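Local coordinates for molybdenum cofactor carrier protein (PDB 2IZ7) that probably binds the molybdenum cofactor and carries it within cells of the green alga Chlamydomonas reinhardtii, at residues G51-G56 and G74-P79; A61-K66 and S85-I90; P133-G138 and A166-L171. One frame throughout, in Å; residues are numbered along the deposited sequence.

Interaction 1: residues G51-G56 and G74-P79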
loop_
_atom_site.group_PDB
_atom_site.type_symbol
_atom_site.label_atom_id
_atom_site.label_comp_id
_atom_site.label_asym_id
_atom_site.label_seq_id
_atom_site.Cartn_x
_atom_site.Cartn_y
_atom_site.Cartn_z
ATOM N N GLY A 51 -7.294 7.183 13.140
ATOM C CA GLY A 51 -6.026 6.484 13.432
ATOM C C GLY A 51 -6.124 5.946 14.838
ATOM O O GLY A 51 -6.700 6.603 15.715
ATOM N N GLY A 52 -5.604 4.750 15.070
ATOM C CA GLY A 52 -5.769 4.093 16.368
ATOM C C GLY A 52 -4.609 4.345 17.302
ATOM O O GLY A 52 -4.502 3.718 18.355
ATOM N N ARG A 53 -3.772 5.311 16.932
ATOM C CA ARG A 53 -2.447 5.519 17.508
ATOM C C ARG A 53 -2.428 6.228 18.865
ATOM O O ARG A 53 -1.339 6.438 19.435
ATOM C CB ARG A 53 -1.572 6.297 16.502
ATOM C CG ARG A 53 -0.538 5.443 15.781
ATOM C CD ARG A 53 0.649 5.156 16.692
ATOM N NE ARG A 53 1.860 4.784 15.944
ATOM C CZ ARG A 53 3.094 4.739 16.459
ATOM N NH1 ARG A 53 3.307 5.053 17.737
ATOM N NH2 ARG A 53 4.126 4.386 15.691
ATOM N N SER A 54 -3.606 6.633 19.352
ATOM C CA SER A 54 -3.817 7.034 20.768
ATOM C C SER A 54 -3.038 8.276 21.251
ATOM O O SER A 54 -2.496 8.286 22.376
ATOM C CB SER A 54 -3.602 5.835 21.733
ATOM O OG SER A 54 -2.308 5.290 21.676
ATOM N N LEU A 55 -2.987 9.325 20.418
ATOM C CA LEU A 55 -2.313 10.544 20.863
ATOM C C LEU A 55 -3.127 11.839 20.824
ATOM O O LEU A 55 -3.605 12.299 21.873
ATOM C CB LEU A 55 -0.942 10.715 20.182
ATOM C CG LEU A 55 0.214 10.101 20.972
ATOM C CD1 LEU A 55 1.572 10.517 20.393
ATOM C CD2 LEU A 55 0.149 10.446 22.482
ATOM N N GLY A 56 -3.244 12.455 19.666
ATOM C CA GLY A 56 -3.753 13.816 19.613
ATOM C C GLY A 56 -5.230 13.847 19.287
ATOM O O GLY A 56 -6.008 13.096 19.860
ATOM N N GLY A 74 -9.986 1.952 14.442
ATOM C CA GLY A 74 -8.658 2.468 14.636
ATOM C C GLY A 74 -7.764 1.856 13.591
ATOM O O GLY A 74 -7.517 0.656 13.597
ATOM N N VAL A 75 -7.331 2.694 12.662
ATOM C CA VAL A 75 -6.354 2.321 11.681
ATOM C C VAL A 75 -4.916 2.477 12.258
ATOM O O VAL A 75 -4.568 3.513 12.818
ATOM C CB VAL A 75 -6.588 3.111 10.380
ATOM C CG1 VAL A 75 -5.545 2.774 9.356
ATOM C CG2 VAL A 75 -7.962 2.782 9.845
ATOM N N LEU A 76 -4.139 1.397 12.138
ATOM C CA LEU A 76 -2.698 1.358 12.448
ATOM C C LEU A 76 -1.892 0.739 11.298
ATOM O O LEU A 76 -2.389 -0.092 10.556
ATOM C CB LEU A 76 -2.423 0.495 13.674
ATOM C CG LEU A 76 -3.358 0.618 14.863
ATOM C CD1 LEU A 76 -3.203 -0.618 15.687
ATOM C CD2 LEU A 76 -3.081 1.877 15.689
ATOM N N PRO A 77 -0.620 1.118 11.176
ATOM C CA PRO A 77 0.275 0.460 10.212
ATOM C C PRO A 77 0.773 -0.936 10.646
ATOM O O PRO A 77 0.615 -1.913 9.904
ATOM C CB PRO A 77 1.441 1.421 10.123
ATOM C CG PRO A 77 1.457 2.125 11.460
ATOM C CD PRO A 77 0.052 2.196 11.927
ATOM N N GLY A 78 1.337 -1.014 11.850
ATOM C CA GLY A 78 2.219 -2.124 12.221
ATOM C C GLY A 78 1.958 -2.625 13.639
ATOM O O GLY A 78 1.001 -2.125 14.296
ATOM N N PRO A 79 2.819 -3.588 14.119
ATOM C CA PRO A 79 2.781 -4.377 15.376
ATOM C C PRO A 79 2.101 -3.692 16.581
ATOM O O PRO A 79 2.772 -3.045 17.403
ATOM C CB PRO A 79 4.258 -4.629 15.640
ATOM C CG PRO A 79 4.818 -4.843 14.255
ATOM C CD PRO A 79 4.022 -3.940 13.333
#
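G74 lies directly against G52, two residues without side chains, and their backbones close to 3.7 Å between G74 CA and G52 CA. On its other flank G74 is bonded through its backbone to I90 and I92, so strand 72-76 sits between strand 47-51 and strand 90-93 of the parallel sheet. V75 makes the parallel bridge with G51, CA to CA 4.5 Å. Its carbonyl receives the one hydrogen bond of the contact, from G52 N to V75 O at 2.8 Å. The N-H points nearly straight at the oxygen (165°), yet the donor sits 42° above the carbonyl plane. The same V75 O meets G51 CA at 3.4 Å in a CA-H...O contact, so two consecutive glycines close on one oxygen. The V75 side chain packs on T94 and N104. L76 supplies the main side-chain contact. Its first torsion swings CG beside the backbone N (chi1 -42°), and the second then turns the CD2 branch onto the peptide that joins G52 to R53: L76 CD2 is 3.3 Å from G52 C and 3.7 Å from R53 N. R53, an exposed residue, adds a loose apolar touch, its CG to L76 CD2 at 4.4 Å. Past R53, S54 OG donates to R53 O and S54 packs on S85; the loop ends at G56, the N-cap of helix 57-67. A GG loop after the second strand, at the C-terminal ends of the strands, is consistent with the glycine-rich, ligand-binding loops of the SLOG superfamily, though a ligand role here is only inferred. Chemically, a single backbone bond and one methyl laid on a peptide fix the first glycines of the loop, a grip that depends largely on close main-chain approach.

Interaction 2: residues A61-K66 and S85-I90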
loop_
_atom_site.group_PDB
_atom_site.type_symbol
_atom_site.label_atom_id
_atom_site.label_comp_id
_atom_site.label_asym_id
_atom_site.label_seq_id
_atom_site.Cartn_x
_atom_site.Cartn_y
_atom_site.Cartn_z
ATOM N N ALA A 61 -11.080 12.027 19.692
ATOM C CA ALA A 61 -12.310 11.707 18.988
ATOM C C ALA A 61 -12.829 10.334 19.379
ATOM O O ALA A 61 -13.988 10.161 19.677
ATOM C CB ALA A 61 -12.102 11.803 17.506
ATOM N N MET A 62 -11.942 9.361 19.368
ATOM C CA MET A 62 -12.210 8.028 19.812
ATOM C C MET A 62 -12.672 7.867 21.248
ATOM O O MET A 62 -13.625 7.130 21.476
ATOM C CB MET A 62 -10.986 7.170 19.562
ATOM C CG MET A 62 -10.956 6.826 18.119
ATOM S SD MET A 62 -9.870 5.477 17.755
ATOM C CE MET A 62 -11.035 4.198 17.755
ATOM N N LYS A 63 -11.982 8.510 22.194
ATOM C CA LYS A 63 -12.461 8.568 23.575
ATOM C C LYS A 63 -13.905 9.094 23.627
ATOM O O LYS A 63 -14.769 8.492 24.261
ATOM C CB LYS A 63 -11.553 9.438 24.440
ATOM C CG LYS A 63 -10.225 8.787 24.787
ATOM C CD LYS A 63 -9.624 9.333 26.068
ATOM C CE LYS A 63 -9.274 10.831 26.016
ATOM N NZ LYS A 63 -9.110 11.328 27.442
ATOM N N GLY A 64 -14.147 10.208 22.928
ATOM C CA GLY A 64 -15.467 10.835 22.850
ATOM C C GLY A 64 -16.489 9.885 22.279
ATOM O O GLY A 64 -17.538 9.742 22.838
ATOM N N ALA A 65 -16.175 9.234 21.162
ATOM C CA ALA A 65 -17.150 8.347 20.515
ATOM C C ALA A 65 -17.531 7.161 21.399
ATOM O O ALA A 65 -18.695 6.756 21.454
ATOM C CB ALA A 65 -16.637 7.831 19.157
ATOM N N LYS A 66 -16.512 6.623 22.057
ATOM C CA LYS A 66 -16.623 5.439 22.879
ATOM C C LYS A 66 -17.402 5.749 24.179
ATOM O O LYS A 66 -18.303 5.020 24.575
ATOM C CB LYS A 66 -15.191 4.901 23.096
ATOM C CG LYS A 66 -15.033 3.609 23.856
ATOM C CD LYS A 66 -15.995 2.481 23.442
ATOM C CE LYS A 66 -16.000 2.201 21.949
ATOM N NZ LYS A 66 -16.999 1.124 21.699
ATOM N N SER A 85 -5.093 2.591 21.623
ATOM C CA SER A 85 -5.948 2.929 22.774
ATOM C C SER A 85 -7.033 1.874 22.967
ATOM O O SER A 85 -7.379 1.190 22.000
ATOM C CB SER A 85 -6.567 4.324 22.583
ATOM O OG SER A 85 -6.666 4.724 21.211
ATOM N N ASP A 86 -7.555 1.720 24.195
ATOM C CA ASP A 86 -8.767 0.887 24.428
ATOM C C ASP A 86 -10.030 1.569 23.906
ATOM O O ASP A 86 -11.124 0.972 23.903
ATOM C CB ASP A 86 -9.009 0.551 25.913
ATOM C CG ASP A 86 -7.875 -0.256 26.553
ATOM O OD1 ASP A 86 -8.157 -0.969 27.562
ATOM O OD2 ASP A 86 -6.714 -0.152 26.066
ATOM N N ALA A 87 -9.905 2.833 23.518
ATOM C CA ALA A 87 -10.980 3.518 22.768
ATOM C C ALA A 87 -11.251 2.893 21.396
ATOM O O ALA A 87 -12.294 3.183 20.827
ATOM C CB ALA A 87 -10.667 4.974 22.599
ATOM N N VAL A 88 -10.323 2.066 20.867
ATOM C CA VAL A 88 -10.519 1.365 19.602
ATOM C C VAL A 88 -11.303 0.067 19.787
ATOM O O VAL A 88 -10.996 -0.734 20.639
ATOM C CB VAL A 88 -9.171 1.064 18.891
ATOM C CG1 VAL A 88 -9.390 0.345 17.585
ATOM C CG2 VAL A 88 -8.398 2.351 18.622
ATOM N N ASP A 89 -12.326 -0.127 18.971
ATOM C CA ASP A 89 -13.114 -1.353 18.962
ATOM C C ASP A 89 -12.569 -2.305 17.936
ATOM O O ASP A 89 -12.385 -3.485 18.184
ATOM C CB ASP A 89 -14.536 -1.021 18.550
ATOM C CG ASP A 89 -15.287 -0.285 19.609
ATOM O OD1 ASP A 89 -14.916 -0.428 20.787
ATOM O OD2 ASP A 89 -16.269 0.391 19.273
ATOM N N ILE A 90 -12.329 -1.753 16.762
ATOM C CA ILE A 90 -11.927 -2.489 15.590
ATOM C C ILE A 90 -10.605 -1.892 15.098
ATOM O O ILE A 90 -10.572 -0.830 14.506
ATOM C CB ILE A 90 -13.005 -2.378 14.507
ATOM C CG1 ILE A 90 -14.342 -2.857 15.085
ATOM C CG2 ILE A 90 -12.588 -3.120 13.272
ATOM C CD1 ILE A 90 -15.540 -2.804 14.144
#
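K66 and D89 carry the ionic part of the contact. Their chains come from opposite directions, and the ammonium sits between the two carboxylate oxygens, on the syn side of each: K66 NZ lies 2.6 Å from D89 OD2 and 2.8 Å from D89 OD1. The lysine leaves the helix with CG anti to the backbone N (chi1 -176°), then bends twice, at chi2 and chi3, which carries NZ past A87 to the acid. The pair is further fixed by G70 O, bonded to K66 NZ, and by T72 N, bonded to D89 OD2, so the carboxylate probably gains extra stabilisation as an anion.

Apolar contacts fill the rest. A87 points its methyl at the helix, where A87 CB meets M62 CB at 3.8 Å. M62, bent at chi3, crosses V88 obliquely, its CE tight at 3.3 Å from V88 CG2 and its SD 3.6 Å from the same methyl.

Backbone bonding shapes the partner: S85 to V88 form a type I turn, closed by V88 N to S85 O. A side-chain bond, between T72 OG1 and A87 O, holds it to the sheet. Beyond it, I90 packs on I90 of the second subunit.

Helix 57-67 thus covers both strand 72-76 and the loop entering edge strand 90-93, as expected of the connecting helix in a beta-alpha-beta crossover of a Rossmann-like sheet.

Interaction 3: residues P133-G138 and A166-L171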
loop_
_atom_site.group_PDB
_atom_site.type_symbol
_atom_site.label_atom_id
_atom_site.label_comp_id
_atom_site.label_asym_id
_atom_site.label_seq_id
_atom_site.Cartn_x
_atom_site.Cartn_y
_atom_site.Cartn_z
ATOM N N PRO A 133 -16.503 14.416 0.396
ATOM C CA PRO A 133 -16.611 15.698 1.077
ATOM C C PRO A 133 -15.822 15.723 2.384
ATOM O O PRO A 133 -15.586 14.694 3.021
ATOM C CB PRO A 133 -18.120 15.886 1.259
ATOM C CG PRO A 133 -18.681 14.518 1.215
ATOM C CD PRO A 133 -17.657 13.557 0.705
ATOM N N VAL A 134 -15.290 16.886 2.694
ATOM C CA VAL A 134 -14.392 17.049 3.810
ATOM C C VAL A 134 -14.882 18.258 4.516
ATOM O O VAL A 134 -15.212 19.267 3.890
ATOM C CB VAL A 134 -12.931 17.316 3.438
ATOM C CG1 VAL A 134 -12.150 17.627 4.699
ATOM C CG2 VAL A 134 -12.268 16.159 2.698
ATOM N N VAL A 135 -14.950 18.139 5.838
ATOM C CA VAL A 135 -15.230 19.236 6.690
ATOM C C VAL A 135 -13.955 19.616 7.405
ATOM O O VAL A 135 -13.290 18.791 7.976
ATOM C CB VAL A 135 -16.361 18.904 7.730
ATOM C CG1 VAL A 135 -16.661 20.128 8.581
ATOM C CG2 VAL A 135 -17.630 18.407 7.044
ATOM N N LEU A 136 -13.655 20.894 7.413
ATOM C CA LEU A 136 -12.445 21.428 7.939
ATOM C C LEU A 136 -12.811 22.178 9.214
ATOM O O LEU A 136 -13.498 23.178 9.166
ATOM C CB LEU A 136 -11.879 22.397 6.901
ATOM C CG LEU A 136 -11.330 21.862 5.575
ATOM C CD1 LEU A 136 -10.667 23.063 4.803
ATOM C CD2 LEU A 136 -10.309 20.836 5.748
ATOM N N LEU A 137 -12.344 21.676 10.353
ATOM C CA LEU A 137 -12.644 22.260 11.655
ATOM C C LEU A 137 -11.337 22.569 12.413
ATOM O O LEU A 137 -10.408 21.753 12.471
ATOM C CB LEU A 137 -13.554 21.302 12.444
ATOM C CG LEU A 137 -13.971 21.690 13.851
ATOM C CD1 LEU A 137 -14.923 22.878 13.830
ATOM C CD2 LEU A 137 -14.556 20.493 14.637
ATOM N N GLY A 138 -11.232 23.768 12.953
ATOM C CA GLY A 138 -10.000 24.181 13.631
ATOM C C GLY A 138 -8.822 24.411 12.710
ATOM O O GLY A 138 -7.694 24.490 13.155
ATOM N N ALA A 166 -23.475 19.344 11.668
ATOM C CA ALA A 166 -24.545 19.784 10.743
ATOM C C ALA A 166 -24.169 19.562 9.290
ATOM O O ALA A 166 -24.968 19.062 8.499
ATOM C CB ALA A 166 -24.854 21.297 10.963
ATOM N N ALA A 167 -22.947 19.939 8.939
ATOM C CA ALA A 167 -22.402 19.671 7.612
ATOM C C ALA A 167 -22.483 18.194 7.284
ATOM O O ALA A 167 -22.977 17.804 6.228
ATOM C CB ALA A 167 -20.974 20.182 7.511
ATOM N N VAL A 168 -22.079 17.357 8.233
ATOM C CA VAL A 168 -22.080 15.902 8.018
ATOM C C VAL A 168 -23.479 15.324 7.824
ATOM O O VAL A 168 -23.736 14.541 6.895
ATOM C CB VAL A 168 -21.344 15.164 9.169
ATOM C CG1 VAL A 168 -21.518 13.645 9.068
ATOM C CG2 VAL A 168 -19.839 15.540 9.158
ATOM N N LYS A 169 -24.359 15.675 8.739
ATOM C CA LYS A 169 -25.747 15.242 8.701
ATOM C C LYS A 169 -26.354 15.524 7.309
ATOM O O LYS A 169 -26.981 14.669 6.707
ATOM C CB LYS A 169 -26.531 15.985 9.796
ATOM C CG LYS A 169 -27.611 15.200 10.457
ATOM C CD LYS A 169 -28.675 16.125 11.139
ATOM C CE LYS A 169 -29.360 15.392 12.266
ATOM N NZ LYS A 169 -30.122 16.285 13.188
ATOM N N GLN A 170 -26.139 16.738 6.833
ATOM C CA GLN A 170 -26.638 17.218 5.550
ATOM C C GLN A 170 -26.036 16.436 4.402
ATOM O O GLN A 170 -26.742 15.980 3.503
ATOM C CB GLN A 170 -26.299 18.728 5.404
ATOM C CG GLN A 170 -26.058 19.227 3.952
ATOM C CD GLN A 170 -25.443 20.644 3.899
ATOM O OE1 GLN A 170 -24.261 20.847 4.255
ATOM N NE2 GLN A 170 -26.250 21.628 3.479
ATOM N N LEU A 171 -24.715 16.272 4.421
ATOM C CA LEU A 171 -24.063 15.515 3.360
ATOM C C LEU A 171 -24.600 14.100 3.368
ATOM O O LEU A 171 -24.892 13.557 2.317
ATOM C CB LEU A 171 -22.572 15.547 3.530
ATOM C CG LEU A 171 -21.930 16.913 3.362
ATOM C CD1 LEU A 171 -20.549 16.923 4.034
ATOM C CD2 LEU A 171 -21.842 17.336 1.899
#
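V135 is the central bump of this contact: its CG2 methyl faces a shallow hollow on the helix walled by A167, V168 and L171. The closest wall is the A167 methyl, with V135 CG2 to A167 CB at 3.8 Å. On the next side, V168 CG2 stands 4.2 Å from V135 CG2, the two valine side chains meeting at about a right angle, while L171 CD1 forms the third wall more loosely, 4.4 Å from V135 CG2. The isopropyl group is turned with CG1 anti to the backbone N (chi1 -178°), and it is the other branch, CG2, that makes the contacts with the helix. A second fit lies one helical turn further along. L171 and P133 lie alongside each other, pointing in opposite directions: L171 CD1 rests 3.8 Å from P133 CB, and L171 CD2 also touches that carbon at 4.0 Å, so the fork of the leucine straddles the corner of the ring. These two fits pair residues two apart on the strand with residues four apart on the helix, since both spacings advance by a similar length. Strand 134-137 and the helix segment 166-171 run antiparallel, at 174°, their axes approaching to 9.3 Å, so the earlier strand residue meets the later helix residue. This is the helix-on-sheet layer of a Rossmann-like alpha/beta/alpha fold, in which a helix following the last strand returns over the parallel sheet. The helix is broad enough to cover neighbouring strands too: V168 reaches V112 and L171 reaches V110 of strand 110-114, and L171 also lies on H156 of strand 155-158. V135 also touches A164 and A158, and W46 lies against V168 from the loop preceding strand 47-51.

Overall arrangement
After strand 15-19 and helix 28-43, strand 47-51 and its glycine-rich loop open interaction 1, and helix 57-67 opens interaction 2. Strand 72-76 closes interaction 1 and the loop into strand 90-93 closes interaction 2, so the two cross along the chain. They also touch, with V88 CG1 of interaction 2 packed near G74 N of interaction 1. Together they tie three neighbouring strands and one helix at the 90-93 flank of the sheet. Interaction 3 follows in series, joining strand 134-137 to C-terminal helix 161-174. Its centre is about 23 Å from that of interaction 1, on the opposite side of the chain's centre, and its strand belongs to the same parallel sheet.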